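PDB 2NYI: unknown protein from Galdieria sulphuraria, which is of unknown function but carries tandem ACT domains, a fold that in related proteins often serves as a small-molecule-binding regulatory module. Local coordinates for residues E108-T111 with A112-K116. Residues are numbered along the deposited sequence; the frame is centred on the assembly and turned at random.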
ATOM      1  N   GLU A 108       3.137 -17.931  -4.733  1.00 24.94           N
ATOM      2  CA  GLU A 108       2.916 -18.288  -6.146  1.00 24.16           C
ATOM      3  C   GLU A 108       1.673 -19.154  -6.300  1.00 24.98           C
ATOM      4  O   GLU A 108       0.876 -18.949  -7.225  1.00 24.37           O
ATOM      5  CB  GLU A 108       4.150 -18.984  -6.756  1.00 23.87           C
ATOM      6  CG  GLU A 108       4.096 -19.143  -8.293  1.00 21.46           C
ATOM      7  CD  GLU A 108       3.237 -20.314  -8.771  1.00 29.12           C
ATOM      8  OE1 GLU A 108       3.023 -21.290  -8.008  1.00 25.66           O
ATOM      9  OE2 GLU A 108       2.775 -20.254  -9.923  1.00 22.81           O
ATOM     10  N   ALA A 109       1.508 -20.130  -5.406  1.00 25.31           N
ATOM     11  CA  ALA A 109       0.369 -21.053  -5.504  1.00 26.07           C
ATOM     12  C   ALA A 109      -0.993 -20.361  -5.337  1.00 26.14           C
ATOM     13  O   ALA A 109      -1.917 -20.639  -6.098  1.00 25.31           O
ATOM     14  CB  ALA A 109       0.509 -22.205  -4.508  1.00 24.92           C
ATOM     15  N   VAL A 110      -1.107 -19.475  -4.340  1.00 25.91           N
ATOM     16  CA  VAL A 110      -2.369 -18.774  -4.073  1.00 25.69           C
ATOM     17  C   VAL A 110      -2.670 -17.831  -5.221  1.00 25.53           C
ATOM     18  O   VAL A 110      -3.770 -17.854  -5.778  1.00 24.91           O
ATOM     19  CB  VAL A 110      -2.348 -17.989  -2.734  1.00 24.90           C
ATOM     20  CG1 VAL A 110      -3.614 -17.143  -2.573  1.00 24.13           C
ATOM     21  CG2 VAL A 110      -2.182 -18.957  -1.550  1.00 27.87           C
ATOM     22  N   THR A 111      -1.689 -17.003  -5.580  1.00 23.98           N
ATOM     23  CA  THR A 111      -1.878 -16.038  -6.664  1.00 23.69           C
ATOM     24  C   THR A 111      -2.082 -16.695  -8.044  1.00 23.44           C
ATOM     25  O   THR A 111      -2.737 -16.139  -8.905  1.00 22.13           O
ATOM     26  CB  THR A 111      -0.750 -14.983  -6.697  1.00 24.94           C
ATOM     27  OG1 THR A 111       0.509 -15.620  -6.927  1.00 23.74           O
ATOM     28  CG2 THR A 111      -0.685 -14.220  -5.363  1.00 19.74           C
ATOM     29  N   ALA A 112      -1.545 -17.897  -8.255  1.00 24.44           N
ATOM     30  CA  ALA A 112      -1.816 -18.626  -9.511  1.00 24.96           C
ATOM     31  C   ALA A 112      -3.301 -18.942  -9.671  1.00 25.56           C
ATOM     32  O   ALA A 112      -3.870 -18.785 -10.757  1.00 24.22           O
ATOM     33  CB  ALA A 112      -0.977 -19.926  -9.580  1.00 26.15           C
ATOM     34  N   VAL A 113      -3.919 -19.395  -8.579  1.00 27.15           N
ATOM     35  CA  VAL A 113      -5.361 -19.643  -8.532  1.00 27.65           C
ATOM     36  C   VAL A 113      -6.132 -18.373  -8.919  1.00 27.45           C
ATOM     37  O   VAL A 113      -7.008 -18.404  -9.783  1.00 27.09           O
ATOM     38  CB  VAL A 113      -5.809 -20.134  -7.122  1.00 29.20           C
ATOM     39  CG1 VAL A 113      -7.330 -20.132  -6.996  1.00 30.60           C
ATOM     40  CG2 VAL A 113      -5.279 -21.531  -6.835  1.00 25.34           C
ATOM     41  N   LEU A 114      -5.766 -17.257  -8.297  1.00 26.35           N
ATOM     42  CA  LEU A 114      -6.461 -15.989  -8.500  1.00 25.65           C
ATOM     43  C   LEU A 114      -6.321 -15.501  -9.951  1.00 25.02           C
ATOM     44  O   LEU A 114      -7.319 -15.154 -10.588  1.00 25.01           O
ATOM     45  CB  LEU A 114      -5.940 -14.942  -7.493  1.00 24.97           C
ATOM     46  CG  LEU A 114      -6.211 -15.197  -5.997  1.00 26.26           C
ATOM     47  CD1 LEU A 114      -5.499 -14.132  -5.142  1.00 30.91           C
ATOM     48  CD2 LEU A 114      -7.727 -15.232  -5.695  1.00 28.55           C
ATOM     49  N   ALA A 115      -5.089 -15.484 -10.456  1.00 24.42           N
ATOM     50  CA  ALA A 115      -4.796 -15.136 -11.856  1.00 24.64           C
ATOM     51  C   ALA A 115      -5.575 -16.016 -12.842  1.00 25.99           C
ATOM     52  O   ALA A 115      -6.214 -15.501 -13.761  1.00 24.39           O
ATOM     53  CB  ALA A 115      -3.298 -15.210 -12.136  1.00 25.17           C
ATOM     54  N   LYS A 116      -5.560 -17.324 -12.613  1.00 27.66           N
ATOM     55  CA  LYS A 116      -6.259 -18.260 -13.510  1.00 30.58           C
ATOM     56  C   LYS A 116      -7.755 -18.031 -13.586  1.00 31.67           C
ATOM     57  O   LYS A 116      -8.347 -18.170 -14.659  1.00 31.41           O
ATOM     58  CB  LYS A 116      -5.986 -19.705 -13.110  1.00 30.94           C
ATOM     59  CG  LYS A 116      -4.728 -20.267 -13.719  1.00 41.94           C
ATOM     60  CD  LYS A 116      -4.718 -21.772 -13.586  1.00 58.06           C
ATOM     61  CE  LYS A 116      -3.302 -22.297 -13.514  1.00 68.04           C
ATOM     62  NZ  LYS A 116      -3.266 -23.786 -13.465  1.00 76.02           N
TER
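Successive turns of helix 106-116 join Glu-108 through Thr-111 to Ala-112 through Ala-115 by four i to i+4 backbone hydrogen bonds. Ala-112 N reaches Glu-108 O at 2.8 Å. The link from Val-113 N to Ala-109 O, at 3.4 Å, is weak, and that from Leu-114 N to Val-110 O measures 3.3 Å. Ala-115 N meets Thr-111 O at 2.9 Å in a nearly straight bond (173°). On the buried face, Val-110 CG1 lies 4.4 Å from Leu-114 CD1, a loose apolar pairing. Val-113 rests CG2 on the carbonyl oxygen of Ala-109 in van der Waals contact, CG2 to O 3.6 Å. Glu-108 starts away from the following turn, but a bend at chi2 (-80°) brings OE2 back to 3.8 Å from Ala-112 CB; the same oxygen hydrogen-bonds His-20 NE2 of the second subunit. Thr-111 places OG1 between its own backbone N and carbonyl carbon (chi1 62°), where it hydrogen-bonds Val-107 O and, weakly, Ser-23 OG of the second subunit. This helix therefore has two chemistries: Val-110 and Leu-114 fasten it to the sheet, and Val-113 to helix 152-166, of its ferredoxin-like (βαββαβ) ACT-type domain, while Glu-108 and Thr-111, beside the small Ala-112 and Ala-115 that also pack on the second subunit, form a polar patch at the dimer interface.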